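Local coordinates for protein motility-associated killing factor MakB (Vibrio cholerae serotype O1, PDB 6W1W) that probably serves as one component of a tripartite cytotoxin that resembles alpha-pore-forming toxins, at residues Leu5-Thr17 with Ala319-Gln331. Residues are numbered along the deposited sequence; the frame is centred on the assembly and turned at random.
Sequences LSPNVDTALNMLT and ASASWKTISEFVQ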
# COMPACT_ATOMS: atom_id res chain seq x y z
N LEU A 5 -20.27 -15.09 -19.23
CA LEU A 5 -19.95 -15.44 -17.85
C LEU A 5 -18.58 -14.94 -17.42
O LEU A 5 -17.83 -15.67 -16.75
CB LEU A 5 -20.06 -16.95 -17.67
CG LEU A 5 -21.46 -17.54 -17.75
CD1 LEU A 5 -21.39 -19.04 -17.58
CD2 LEU A 5 -22.33 -16.90 -16.69
N SER A 6 -18.23 -13.72 -17.80
CA SER A 6 -16.96 -13.11 -17.45
C SER A 6 -17.15 -11.60 -17.36
O SER A 6 -18.06 -11.05 -17.99
CB SER A 6 -15.87 -13.46 -18.47
OG SER A 6 -16.18 -12.95 -19.76
N PRO A 7 -16.33 -10.91 -16.58
CA PRO A 7 -16.45 -9.45 -16.50
C PRO A 7 -15.82 -8.77 -17.71
O PRO A 7 -15.20 -9.41 -18.56
CB PRO A 7 -15.68 -9.11 -15.22
CG PRO A 7 -14.67 -10.20 -15.10
CD PRO A 7 -15.31 -11.44 -15.66
N ASN A 8 -16.00 -7.46 -17.78
CA ASN A 8 -15.31 -6.65 -18.78
C ASN A 8 -13.82 -6.64 -18.45
O ASN A 8 -13.41 -6.06 -17.44
CB ASN A 8 -15.87 -5.24 -18.82
CG ASN A 8 -15.21 -4.38 -19.88
OD1 ASN A 8 -14.16 -3.78 -19.64
ND2 ASN A 8 -15.82 -4.30 -21.06
N VAL A 9 -13.02 -7.29 -19.30
CA VAL A 9 -11.62 -7.54 -18.98
C VAL A 9 -10.88 -6.23 -18.72
O VAL A 9 -9.99 -6.17 -17.86
CB VAL A 9 -10.94 -8.35 -20.10
CG1 VAL A 9 -9.58 -8.86 -19.63
CG2 VAL A 9 -11.84 -9.50 -20.54
N ASP A 10 -11.24 -5.17 -19.44
CA ASP A 10 -10.62 -3.88 -19.19
C ASP A 10 -11.03 -3.34 -17.82
O ASP A 10 -10.17 -2.96 -17.01
CB ASP A 10 -10.99 -2.90 -20.30
CG ASP A 10 -9.76 -2.32 -21.00
OD1 ASP A 10 -8.81 -1.92 -20.29
OD2 ASP A 10 -9.75 -2.29 -22.25
N THR A 11 -12.33 -3.32 -17.53
CA THR A 11 -12.79 -2.82 -16.24
C THR A 11 -12.32 -3.71 -15.10
O THR A 11 -12.11 -3.23 -13.98
CB THR A 11 -14.31 -2.69 -16.23
OG1 THR A 11 -14.76 -2.18 -17.49
CG2 THR A 11 -14.75 -1.73 -15.13
N ALA A 12 -12.16 -5.01 -15.36
CA ALA A 12 -11.70 -5.93 -14.33
C ALA A 12 -10.25 -5.66 -13.95
O ALA A 12 -9.91 -5.57 -12.76
CB ALA A 12 -11.88 -7.37 -14.80
N LEU A 13 -9.37 -5.51 -14.95
CA LEU A 13 -7.95 -5.34 -14.69
C LEU A 13 -7.63 -4.02 -14.00
O LEU A 13 -6.59 -3.92 -13.34
CB LEU A 13 -7.17 -5.45 -16.00
CG LEU A 13 -6.61 -6.83 -16.34
CD1 LEU A 13 -7.70 -7.90 -16.28
CD2 LEU A 13 -5.96 -6.82 -17.72
N ASN A 14 -8.49 -3.02 -14.13
CA ASN A 14 -8.27 -1.77 -13.40
C ASN A 14 -8.58 -1.95 -11.92
O ASN A 14 -7.88 -1.39 -11.06
CB ASN A 14 -9.12 -0.65 -13.99
CG ASN A 14 -8.69 -0.29 -15.40
OD1 ASN A 14 -7.95 -1.02 -16.05
ND2 ASN A 14 -9.16 0.86 -15.88
N MSE A 15 -9.62 -2.72 -11.59
CA MSE A 15 -9.98 -2.97 -10.20
C MSE A 15 -8.97 -3.88 -9.53
O MSE A 15 -8.73 -3.77 -8.32
CB MSE A 15 -11.38 -3.58 -10.10
CG MSE A 15 -12.46 -2.74 -10.75
SE MSE A 15 -14.26 -3.22 -10.17
CE MSE A 15 -15.28 -2.07 -11.36
N LEU A 16 -8.36 -4.78 -10.31
CA LEU A 16 -7.24 -5.55 -9.80
C LEU A 16 -6.05 -4.65 -9.49
O LEU A 16 -5.38 -4.81 -8.46
CB LEU A 16 -6.83 -6.63 -10.81
CG LEU A 16 -7.37 -8.05 -10.59
CD1 LEU A 16 -7.43 -8.38 -9.10
CD2 LEU A 16 -8.72 -8.24 -11.26
N THR A 17 -5.77 -3.68 -10.36
CA THR A 17 -4.66 -2.77 -10.12
C THR A 17 -4.93 -1.86 -8.92
O THR A 17 -4.04 -1.60 -8.12
CB THR A 17 -4.37 -1.95 -11.38
OG1 THR A 17 -3.76 -2.79 -12.36
CG2 THR A 17 -3.44 -0.78 -11.07
N ALA A 319 -15.97 -16.62 -22.87
CA ALA A 319 -15.92 -16.26 -21.46
C ALA A 319 -14.68 -16.82 -20.77
O ALA A 319 -14.02 -16.12 -20.00
CB ALA A 319 -17.19 -16.73 -20.75
N SER A 320 -14.35 -18.09 -21.05
CA SER A 320 -13.16 -18.69 -20.44
C SER A 320 -11.88 -18.06 -20.97
O SER A 320 -10.89 -17.94 -20.24
CB SER A 320 -13.15 -20.20 -20.68
OG SER A 320 -12.84 -20.50 -22.03
N ALA A 321 -11.88 -17.63 -22.24
CA ALA A 321 -10.71 -16.94 -22.78
C ALA A 321 -10.48 -15.61 -22.08
O ALA A 321 -9.33 -15.16 -21.97
CB ALA A 321 -10.87 -16.73 -24.29
N SER A 322 -11.55 -14.96 -21.62
CA SER A 322 -11.41 -13.73 -20.86
C SER A 322 -10.93 -14.00 -19.44
O SER A 322 -10.21 -13.17 -18.87
CB SER A 322 -12.74 -12.97 -20.83
OG SER A 322 -13.15 -12.62 -22.14
N TRP A 323 -11.32 -15.13 -18.85
CA TRP A 323 -10.78 -15.49 -17.54
C TRP A 323 -9.30 -15.84 -17.63
O TRP A 323 -8.55 -15.59 -16.68
CB TRP A 323 -11.57 -16.66 -16.94
CG TRP A 323 -12.89 -16.21 -16.40
CD1 TRP A 323 -14.12 -16.46 -16.93
CD2 TRP A 323 -13.10 -15.40 -15.24
NE1 TRP A 323 -15.09 -15.85 -16.17
CE2 TRP A 323 -14.49 -15.20 -15.13
CE3 TRP A 323 -12.25 -14.83 -14.29
CZ2 TRP A 323 -15.04 -14.45 -14.09
CZ3 TRP A 323 -12.81 -14.08 -13.27
CH2 TRP A 323 -14.19 -13.90 -13.18
N LYS A 324 -8.87 -16.41 -18.76
CA LYS A 324 -7.45 -16.69 -18.94
C LYS A 324 -6.64 -15.40 -18.97
O LYS A 324 -5.52 -15.34 -18.44
CB LYS A 324 -7.23 -17.50 -20.22
CG LYS A 324 -5.83 -18.10 -20.34
CD LYS A 324 -5.50 -18.99 -19.15
CE LYS A 324 -4.16 -19.69 -19.32
NZ LYS A 324 -3.03 -18.72 -19.45
N THR A 325 -7.20 -14.34 -19.57
CA THR A 325 -6.53 -13.05 -19.58
C THR A 325 -6.43 -12.47 -18.17
O THR A 325 -5.40 -11.91 -17.78
CB THR A 325 -7.25 -12.08 -20.52
OG1 THR A 325 -7.33 -12.64 -21.84
CG2 THR A 325 -6.52 -10.75 -20.59
N ILE A 326 -7.50 -12.62 -17.38
CA ILE A 326 -7.49 -12.09 -16.02
C ILE A 326 -6.58 -12.92 -15.13
O ILE A 326 -5.84 -12.39 -14.29
CB ILE A 326 -8.92 -12.02 -15.46
CG1 ILE A 326 -9.78 -11.09 -16.32
CG2 ILE A 326 -8.92 -11.55 -14.01
CD1 ILE A 326 -11.15 -10.84 -15.77
N SER A 327 -6.59 -14.25 -15.31
CA SER A 327 -5.70 -15.10 -14.52
C SER A 327 -4.24 -14.80 -14.84
O SER A 327 -3.38 -14.84 -13.95
CB SER A 327 -6.02 -16.57 -14.76
OG SER A 327 -5.27 -17.41 -13.89
N GLU A 328 -3.94 -14.50 -16.10
CA GLU A 328 -2.57 -14.15 -16.47
C GLU A 328 -2.16 -12.79 -15.92
O GLU A 328 -0.98 -12.58 -15.61
CB GLU A 328 -2.41 -14.19 -17.99
CG GLU A 328 -2.36 -15.60 -18.57
CD GLU A 328 -2.38 -15.61 -20.09
OE1 GLU A 328 -2.14 -14.55 -20.70
OE2 GLU A 328 -2.64 -16.69 -20.67
N PHE A 329 -3.11 -11.86 -15.78
CA PHE A 329 -2.78 -10.57 -15.18
C PHE A 329 -2.47 -10.71 -13.70
O PHE A 329 -1.62 -9.99 -13.17
CB PHE A 329 -3.93 -9.58 -15.38
CG PHE A 329 -3.66 -8.22 -14.79
CD1 PHE A 329 -2.94 -7.27 -15.50
CD2 PHE A 329 -4.12 -7.89 -13.52
CE1 PHE A 329 -2.69 -6.03 -14.96
CE2 PHE A 329 -3.86 -6.65 -12.98
CZ PHE A 329 -3.15 -5.71 -13.70
N VAL A 330 -3.16 -11.63 -13.01
CA VAL A 330 -2.92 -11.81 -11.59
C VAL A 330 -1.60 -12.53 -11.34
O VAL A 330 -0.92 -12.27 -10.34
CB VAL A 330 -4.12 -12.54 -10.95
CG1 VAL A 330 -3.87 -12.82 -9.48
CG2 VAL A 330 -5.39 -11.71 -11.10
N GLN A 331 -1.19 -13.41 -12.26
CA GLN A 331 0.10 -14.09 -12.11
C GLN A 331 1.28 -13.14 -12.22
O GLN A 331 2.38 -13.48 -11.78
CB GLN A 331 0.23 -15.20 -13.15
CG GLN A 331 -0.69 -16.38 -12.90
CD GLN A 331 -0.79 -17.31 -14.10
OE1 GLN A 331 -0.64 -16.88 -15.25
NE2 GLN A 331 -1.05 -18.58 -13.84
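The carbonyl oxygen of L5 receives the indole N-H of W323: NE1 lies 2.8 Å from O, the N-H...O angle is 170°, and the donor sits in the carbonyl plane, on a lone pair. The oxygen lies in the indole plane, at the ring edge, and the bond ties the residues ahead of helix 9-35 to helix 316-333. Next in sequence, S6 turns its side chain toward that helix, OG packing on CB of S322, whose own hydroxyl is bonded to the carbonyl of I318. P7 covers one face of the indole near its rim, with CD 3.4 Å from CZ2 of W323, while its CG meets CD1 of I326 tip to tip; F87 and Y83 bring further rings to W323. N8 caps the new helix by accepting from T11 N through OD1. V9 then splits its two branches: CG1, anti to the backbone N (chi1 -168°), touches CG2 of T325 at 3.7 Å, and CG2 rests on CB of S322. I326 is a knob in the hole formed by V9, A12, L13 and L16, its CD1 reaching 3.7 Å from CB of A12. L13 makes a CH-pi contact, CG standing over the face of F329, 3.8 Å from the ring centroid. L16 adds CB against CE2 of F329, and the T17 hydroxyl, which donates to the carbonyl of L13, lies at the ring's edge, OG1 3.3 Å from CZ of F329. The axes of segments 9-17 and 319-331 approach to 10.4 Å and cross at -22°, nearly parallel; with helices 69-90 and 276-302 alongside, this is the packing of an elongated helical bundle, consistent with the alpha-pore-forming toxin fold.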